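Long-range contacts in beta-1,4-mannanase (Caldicellulosiruptor saccharolyticus, PDB 1PMH), which binds mannohexaose, and so probably mannan chains, through a family 27 carbohydrate-binding module of a beta-1,4-mannanase, which probably cleaves mannans with a separate catalytic domain: residues 17-23 / 64-68; 29-34 / 48-54. One frame throughout, in Å; residues are numbered along the deposited sequence. Where two conformers were deposited one is given.

Contact 1 of 2, residues 17-23 / 64-68. With BMA (beta-D-mannopyranose), chain B; BMA (beta-D-mannopyranose), chain C; EDO (1,2-ethanediol), chain G.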
loop_
_atom_site.group_PDB
_atom_site.type_symbol
_atom_site.label_atom_id
_atom_site.label_comp_id
_atom_site.label_asym_id
_atom_site.label_seq_id
_atom_site.Cartn_x
_atom_site.Cartn_y
_atom_site.Cartn_z
HETATM N N MSE A 17 -9.184 8.798 1.309
HETATM C CA MSE A 17 -10.052 7.666 1.019
HETATM C C MSE A 17 -10.085 6.622 2.159
HETATM O O MSE A 17 -9.971 5.413 1.945
HETATM C CB MSE A 17 -9.748 6.999 -0.323
HETATM C CG MSE A 17 -9.900 7.960 -1.459
HETATM SE SE MSE A 17 -9.785 7.050 -3.147
HETATM C CE MSE A 17 -10.776 8.363 -4.259
ATOM N N SER A 18 -10.190 7.187 3.349
ATOM C CA SER A 18 -10.324 6.388 4.552
ATOM C C SER A 18 -9.082 5.644 5.004
ATOM O O SER A 18 -9.113 5.011 6.038
ATOM C CB SER A 18 -11.551 5.440 4.501
ATOM O OG SER A 18 -12.730 6.217 4.306
ATOM N N PHE A 19 -7.980 5.798 4.322
ATOM C CA PHE A 19 -6.749 5.173 4.792
ATOM C C PHE A 19 -6.259 5.814 6.059
ATOM O O PHE A 19 -6.216 7.038 6.185
ATOM C CB PHE A 19 -5.646 5.205 3.735
ATOM C CG PHE A 19 -5.788 4.190 2.641
ATOM C CD1 PHE A 19 -6.571 4.386 1.519
ATOM C CD2 PHE A 19 -5.066 3.038 2.707
ATOM C CE1 PHE A 19 -6.636 3.395 0.546
ATOM C CE2 PHE A 19 -5.096 2.127 1.685
ATOM C CZ PHE A 19 -5.883 2.315 0.614
ATOM N N GLY A 20 -5.828 5.013 7.003
ATOM C CA GLY A 20 -5.295 5.484 8.273
ATOM C C GLY A 20 -4.943 4.237 9.075
ATOM O O GLY A 20 -4.642 3.178 8.530
ATOM N N GLU A 21 -4.979 4.375 10.400
ATOM C CA GLU A 21 -4.632 3.202 11.191
ATOM C C GLU A 21 -5.660 2.092 10.932
ATOM O O GLU A 21 -6.837 2.328 10.705
ATOM C CB GLU A 21 -4.472 3.553 12.665
ATOM C CG GLU A 21 -5.762 3.965 13.317
ATOM C CD GLU A 21 -5.584 4.339 14.788
ATOM O OE1 GLU A 21 -4.448 4.483 15.282
ATOM O OE2 GLU A 21 -6.637 4.471 15.444
ATOM N N ALA A 22 -5.180 0.866 10.963
ATOM C CA ALA A 22 -6.026 -0.321 10.807
ATOM C C ALA A 22 -6.702 -0.701 12.110
ATOM O O ALA A 22 -7.736 -1.355 12.098
ATOM C CB ALA A 22 -5.252 -1.494 10.213
ATOM N N TRP A 23 -6.072 -0.342 13.227
ATOM C CA TRP A 23 -6.612 -0.504 14.562
ATOM C C TRP A 23 -5.813 0.462 15.426
ATOM O O TRP A 23 -4.895 1.112 14.967
ATOM C CB TRP A 23 -6.535 -1.962 15.048
ATOM C CG TRP A 23 -5.177 -2.554 14.931
ATOM C CD1 TRP A 23 -4.153 -2.399 15.794
ATOM C CD2 TRP A 23 -4.689 -3.375 13.871
ATOM N NE1 TRP A 23 -3.043 -3.063 15.333
ATOM C CE2 TRP A 23 -3.341 -3.658 14.137
ATOM C CE3 TRP A 23 -5.249 -3.882 12.693
ATOM C CZ2 TRP A 23 -2.539 -4.389 13.255
ATOM C CZ3 TRP A 23 -4.470 -4.612 11.857
ATOM C CH2 TRP A 23 -3.143 -4.854 12.117
ATOM N N ASP A 64 0.968 -0.948 10.219
ATOM C CA ASP A 64 -0.192 -1.437 9.503
ATOM C C ASP A 64 -1.158 -0.297 9.192
ATOM O O ASP A 64 -1.608 0.434 10.063
ATOM C CB ASP A 64 -0.901 -2.553 10.263
ATOM C CG ASP A 64 -0.049 -3.801 10.421
ATOM O OD1 ASP A 64 -0.089 -4.646 9.524
ATOM O OD2 ASP A 64 0.701 -3.934 11.401
ATOM N N LEU A 65 -1.430 -0.153 7.916
ATOM C CA LEU A 65 -2.264 0.878 7.308
ATOM C C LEU A 65 -3.529 0.191 6.825
ATOM O O LEU A 65 -3.438 -0.749 6.083
ATOM C CB LEU A 65 -1.495 1.471 6.127
ATOM C CG LEU A 65 -2.224 2.516 5.325
ATOM C CD1 LEU A 65 -2.223 3.888 6.021
ATOM C CD2 LEU A 65 -1.586 2.590 3.945
ATOM N N GLY A 66 -4.695 0.701 7.185
ATOM C CA GLY A 66 -5.935 0.118 6.744
ATOM C C GLY A 66 -6.854 1.091 6.059
ATOM O O GLY A 66 -6.803 2.294 6.295
ATOM N N THR A 67 -7.769 0.557 5.254
ATOM C CA THR A 67 -8.903 1.303 4.766
ATOM C C THR A 67 -10.132 0.401 4.799
ATOM O O THR A 67 -10.023 -0.787 4.554
ATOM C CB THR A 67 -8.674 1.924 3.372
ATOM O OG1 THR A 67 -9.741 2.826 3.067
ATOM C CG2 THR A 67 -8.596 0.885 2.283
ATOM N N TRP A 68 -11.277 0.985 5.081
ATOM C CA TRP A 68 -12.529 0.308 4.980
ATOM C C TRP A 68 -13.110 0.654 3.653
ATOM O O TRP A 68 -13.253 1.828 3.285
ATOM C CB TRP A 68 -13.473 0.764 6.105
ATOM C CG TRP A 68 -13.094 0.188 7.423
ATOM C CD1 TRP A 68 -12.424 0.814 8.441
ATOM C CD2 TRP A 68 -13.370 -1.116 7.890
ATOM N NE1 TRP A 68 -12.253 -0.027 9.504
ATOM C CE2 TRP A 68 -12.830 -1.229 9.197
ATOM C CE3 TRP A 68 -14.053 -2.222 7.344
ATOM C CZ2 TRP A 68 -12.938 -2.398 9.942
ATOM C CZ3 TRP A 68 -14.168 -3.363 8.092
ATOM C CH2 TRP A 68 -13.582 -3.463 9.362
HETATM C C1 BMA B . -0.661 -11.543 12.117
HETATM C C2 BMA B . -1.462 -12.413 13.082
HETATM C C3 BMA B . -2.870 -11.893 12.976
HETATM C C4 BMA B . -2.947 -10.406 13.253
HETATM C C5 BMA B . -1.975 -9.602 12.382
HETATM C C6 BMA B . -1.904 -8.100 12.625
HETATM O O2 BMA B . -0.975 -12.301 14.393
HETATM O O3 BMA B . -3.682 -12.645 13.861
HETATM O O4 BMA B . -4.227 -9.972 12.898
HETATM O O5 BMA B . -0.698 -10.199 12.547
HETATM O O6 BMA B . -1.593 -7.825 13.963
HETATM C C1 BMA C . -4.771 -8.953 13.755
HETATM C C2 BMA C . -5.902 -8.225 13.061
HETATM C C3 BMA C . -6.488 -7.159 13.999
HETATM C C4 BMA C . -6.963 -7.889 15.266
HETATM C C5 BMA C . -5.859 -8.724 15.919
HETATM C C6 BMA C . -6.235 -9.578 17.130
HETATM O O2 BMA C . -6.819 -9.160 12.538
HETATM O O3 BMA C . -7.636 -6.617 13.369
HETATM O O4 BMA C . -7.355 -6.993 16.272
HETATM O O5 BMA C . -5.332 -9.575 14.942
HETATM O O6 BMA C . -5.038 -10.058 17.709
HETATM C C1 EDO G . -8.619 2.558 8.446
HETATM O O1 EDO G . -8.886 1.187 8.686
HETATM C C2 EDO G . -9.842 3.456 8.341
HETATM O O2 EDO G . -10.652 3.267 7.205
HETATM O O HOH W 1 -12.056 3.338 1.234
#
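A short antiparallel edge pairing joins residues 17-23 to strand 64-68 in the jellyroll beta-sandwich, on the sheet whose strand 153-165 flanks 64-68 on its other side. Gly20 and Gly66 form the hydrogen-bonded pair: Gly66 N donates to Gly20 O at 2.8 Å, with Gly20 N to Gly66 O (3.0 Å) its less securely placed return. Next comes the non-hydrogen-bonded pair Glu21-Leu65; the chain then leaves register but folds over Gly66, Ala22 CB lying 3.8 Å from Gly66 N, where a Gly66 beta-carbon would collide with it. Ser26 takes over as partner of Asp64. At the interior end, Phe19 lays its ring under Thr67, whose CB sits 3.6 Å from the ring centroid, nearly on the normal, a CH-pi contact; Phe19 CD2 also meets Leu65 CD2 at 3.7 Å, and the ring packs against Phe11 and Leu48 between the sheets. At the other end, Trp23 belongs to the mannohexaose site. One face of its indole receives the chain C mannose, with C3 over the ring, and Trp23 CH2 approaches C6 of the chain B mannose at 3.5 Å. Trp23 CH2 lies 3.7 Å from Asp64 CG, while Asp64 OD1 is held by Gln161, another pocket residue. The 17-19 turn is fastened by Thr67 OG1, which donates to Met17 O at 2.8 Å; water 1 donates to Met17 O at 3.0 Å and to Trp68 O at 2.8 Å.

Contact 2 of 2, residues 29-34 / 48-54; sequences CIKKVS and LRLDVEF. With EDO (1,2-ethanediol), chain D.
Strands 30-34 and 48-53 run antiparallel, their axes 4.6 Å apart at closest and their directions 163° apart. Ile30-Val52 and Val33-Leu50 are non-hydrogen-bonded pairs; Lys32-Asp51 and Ser34-Arg49 are hydrogen-bonded pairs. Arg49 N donates to Ser34 O (2.8 Å) and Ser34 N to Arg49 O (3.0 Å); Asp51 N reaches Lys32 O (2.9 Å), and Glu53 N reaches Cys29 O (3.0 Å). Asp51 O accepts from Lys31 N at 2.7 Å and, weakly, from Lys32 N at 3.5 Å. Lys31 and Lys32 thus share Asp51 in a classic beta bulge of this jellyroll hairpin, with Lys31 helix-like at phi/psi -89/-22. The remaining edge of 48-54 pairs with strand 172-181. Ile30, Val33, Leu50 and Val52 point into the sandwich. On the opposite face, extended Arg49 (chi1 to chi3 all t) salt-bridges Asp51, its NE and NH2 each 2.9 Å from OD1, while its NH1 pairs with Asp38. Asp51 OD2 accepts from water 2 (2.7 Å), which also donates to Arg49 O (2.9 Å) and accepts from Ser34 OG (2.7 Å; chi1 p). Lys31 NZ donates to Lys28 O and to O1 of the ethanediol (2.7 Å). Cys29 SG meets the edge of the Phe54 ring, 3.7 Å from CE1.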
loop_
_atom_site.group_PDB
_atom_site.type_symbol
_atom_site.label_atom_id
_atom_site.label_comp_id
_atom_site.label_asym_id
_atom_site.label_seq_id
_atom_site.Cartn_x
_atom_site.Cartn_y
_atom_site.Cartn_z
ATOM N N CYS A 29 5.667 2.491 12.712
ATOM C CA CYS A 29 6.697 3.077 11.871
ATOM C C CYS A 29 6.166 4.067 10.871
ATOM O O CYS A 29 6.908 4.928 10.379
ATOM C CB CYS A 29 7.449 1.994 11.127
ATOM S SG CYS A 29 6.410 1.033 9.977
ATOM N N ILE A 30 4.879 4.012 10.561
ATOM C CA ILE A 30 4.251 5.011 9.726
ATOM C C ILE A 30 3.883 6.180 10.615
ATOM O O ILE A 30 3.002 6.061 11.459
ATOM C CB ILE A 30 3.015 4.429 9.008
ATOM C CG1 ILE A 30 3.358 3.233 8.138
ATOM C CG2 ILE A 30 2.370 5.570 8.217
ATOM C CD1 ILE A 30 2.165 2.372 7.785
ATOM N N LYS A 31 4.557 7.316 10.447
ATOM C CA LYS A 31 4.401 8.490 11.307
ATOM C C LYS A 31 3.317 9.469 10.866
ATOM O O LYS A 31 2.882 10.274 11.669
ATOM C CB LYS A 31 5.727 9.246 11.393
ATOM C CG LYS A 31 6.844 8.389 11.902
ATOM C CD LYS A 31 6.523 7.640 13.180
ATOM C CE LYS A 31 7.667 6.862 13.691
ATOM N NZ LYS A 31 7.262 6.099 14.887
ATOM N N LYS A 32 2.948 9.445 9.602
ATOM C CA LYS A 32 1.939 10.350 9.065
ATOM C C LYS A 32 1.405 9.776 7.792
ATOM O O LYS A 32 2.138 9.170 7.017
ATOM C CB LYS A 32 2.508 11.748 8.801
ATOM C CG LYS A 32 1.477 12.815 8.449
ATOM C CD LYS A 32 2.127 14.150 8.213
ATOM C CE LYS A 32 1.110 15.069 7.597
ATOM N NZ LYS A 32 0.013 15.343 8.562
ATOM N N VAL A 33 0.102 9.930 7.623
ATOM C CA VAL A 33 -0.634 9.522 6.448
ATOM C C VAL A 33 -1.287 10.790 5.903
ATOM O O VAL A 33 -1.969 11.520 6.634
ATOM C CB VAL A 33 -1.692 8.506 6.773
ATOM C CG1 VAL A 33 -2.465 8.099 5.536
ATOM C CG2 VAL A 33 -1.124 7.261 7.401
ATOM N N SER A 34 -1.046 11.101 4.636
ATOM C CA SER A 34 -1.614 12.311 4.034
ATOM C C SER A 34 -1.825 12.106 2.546
ATOM O O SER A 34 -1.269 11.204 1.959
ATOM C CB SER A 34 -0.703 13.522 4.313
ATOM O OG SER A 34 0.531 13.385 3.618
ATOM N N LEU A 48 -1.260 8.786 -2.023
ATOM C CA LEU A 48 -1.188 8.629 -0.592
ATOM C C LEU A 48 0.248 8.642 -0.166
ATOM O O LEU A 48 1.011 7.770 -0.543
ATOM C CB LEU A 48 -1.922 7.375 -0.154
ATOM C CG LEU A 48 -2.182 7.237 1.353
ATOM C CD1 LEU A 48 -3.271 8.197 1.782
ATOM C CD2 LEU A 48 -2.518 5.813 1.694
ATOM N N ARG A 49 0.615 9.588 0.697
ATOM C CA ARG A 49 1.958 9.696 1.230
ATOM C C ARG A 49 2.022 9.125 2.644
ATOM O O ARG A 49 1.284 9.594 3.542
ATOM C CB ARG A 49 2.405 11.173 1.226
ATOM C CG ARG A 49 3.803 11.377 1.793
ATOM C CD ARG A 49 4.262 12.811 1.666
ATOM N NE ARG A 49 5.485 13.023 2.437
ATOM C CZ ARG A 49 6.489 13.790 2.113
ATOM N NH1 ARG A 49 6.475 14.553 1.033
ATOM N NH2 ARG A 49 7.495 13.837 2.964
ATOM N N LEU A 50 2.930 8.191 2.864
ATOM C CA LEU A 50 3.199 7.583 4.164
ATOM C C LEU A 50 4.588 8.034 4.569
ATOM O O LEU A 50 5.570 7.678 3.943
ATOM C CB LEU A 50 3.164 6.065 4.037
ATOM C CG LEU A 50 1.943 5.444 3.362
ATOM C CD1 LEU A 50 2.121 3.931 3.205
ATOM C CD2 LEU A 50 0.686 5.815 4.092
ATOM N N ASP A 51 4.675 8.864 5.587
ATOM C CA ASP A 51 6.005 9.231 6.131
ATOM C C ASP A 51 6.414 8.178 7.106
ATOM O O ASP A 51 5.709 7.969 8.089
ATOM C CB ASP A 51 5.920 10.612 6.777
ATOM C CG ASP A 51 5.647 11.674 5.748
ATOM O OD1 ASP A 51 6.500 11.797 4.836
ATOM O OD2 ASP A 51 4.629 12.376 5.791
ATOM N N VAL A 52 7.470 7.417 6.792
ATOM C CA VAL A 52 7.912 6.281 7.595
ATOM C C VAL A 52 9.285 6.586 8.197
ATOM O O VAL A 52 10.083 7.377 7.676
ATOM C CB VAL A 52 7.912 4.947 6.820
ATOM C CG1 VAL A 52 6.641 4.746 6.107
ATOM C CG2 VAL A 52 9.074 4.836 5.862
ATOM N N GLU A 53 9.538 5.884 9.293
ATOM C CA GLU A 53 10.840 5.815 9.912
ATOM C C GLU A 53 11.127 4.389 10.329
ATOM O O GLU A 53 10.358 3.808 11.083
ATOM C CB GLU A 53 10.924 6.735 11.133
ATOM C CG GLU A 53 10.521 8.186 10.912
ATOM C CD GLU A 53 10.687 9.039 12.148
ATOM O OE1 GLU A 53 11.349 8.595 13.108
ATOM O OE2 GLU A 53 10.185 10.183 12.126
ATOM N N PHE A 54 12.215 3.835 9.821
ATOM C CA PHE A 54 12.633 2.499 10.202
ATOM C C PHE A 54 13.886 2.594 11.057
ATOM O O PHE A 54 14.709 3.464 10.827
ATOM C CB PHE A 54 12.876 1.601 8.990
ATOM C CG PHE A 54 11.682 1.391 8.087
ATOM C CD1 PHE A 54 10.441 1.123 8.604
ATOM C CD2 PHE A 54 11.842 1.425 6.728
ATOM C CE1 PHE A 54 9.378 0.837 7.740
ATOM C CE2 PHE A 54 10.789 1.148 5.871
ATOM C CZ PHE A 54 9.564 0.878 6.393
HETATM C C1 EDO D . 9.611 4.171 14.483
HETATM O O1 EDO D . 8.636 3.854 15.443
HETATM C C2 EDO D . 9.763 2.867 13.744
HETATM O O2 EDO D . 11.157 2.794 13.663
HETATM O O HOH W 2 2.082 11.836 5.134
#

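How the contacts relate
Contact 2 is nested within the chain loop that contact 1 closes: strand 20-21 is followed by 30-36, and 47-53 by 61-68. The two pairings belong to different sheets of the sandwich, and their centres lie 12 Å apart. They meet through apolar side chains between the sheets: Phe19 CG with Leu48 CD2 (3.8 Å), Leu65 CD1 with Val33 CG2 (3.8 Å) and Leu65 CD2 with Leu50 CD2 (3.9 Å). Contact 1 reaches the glycan directly through Trp23, whereas in contact 2 the Cys29 side chain remains about 11 Å from a mannose. The side chain of Leu48 lies about 8 Å from the calcium ion.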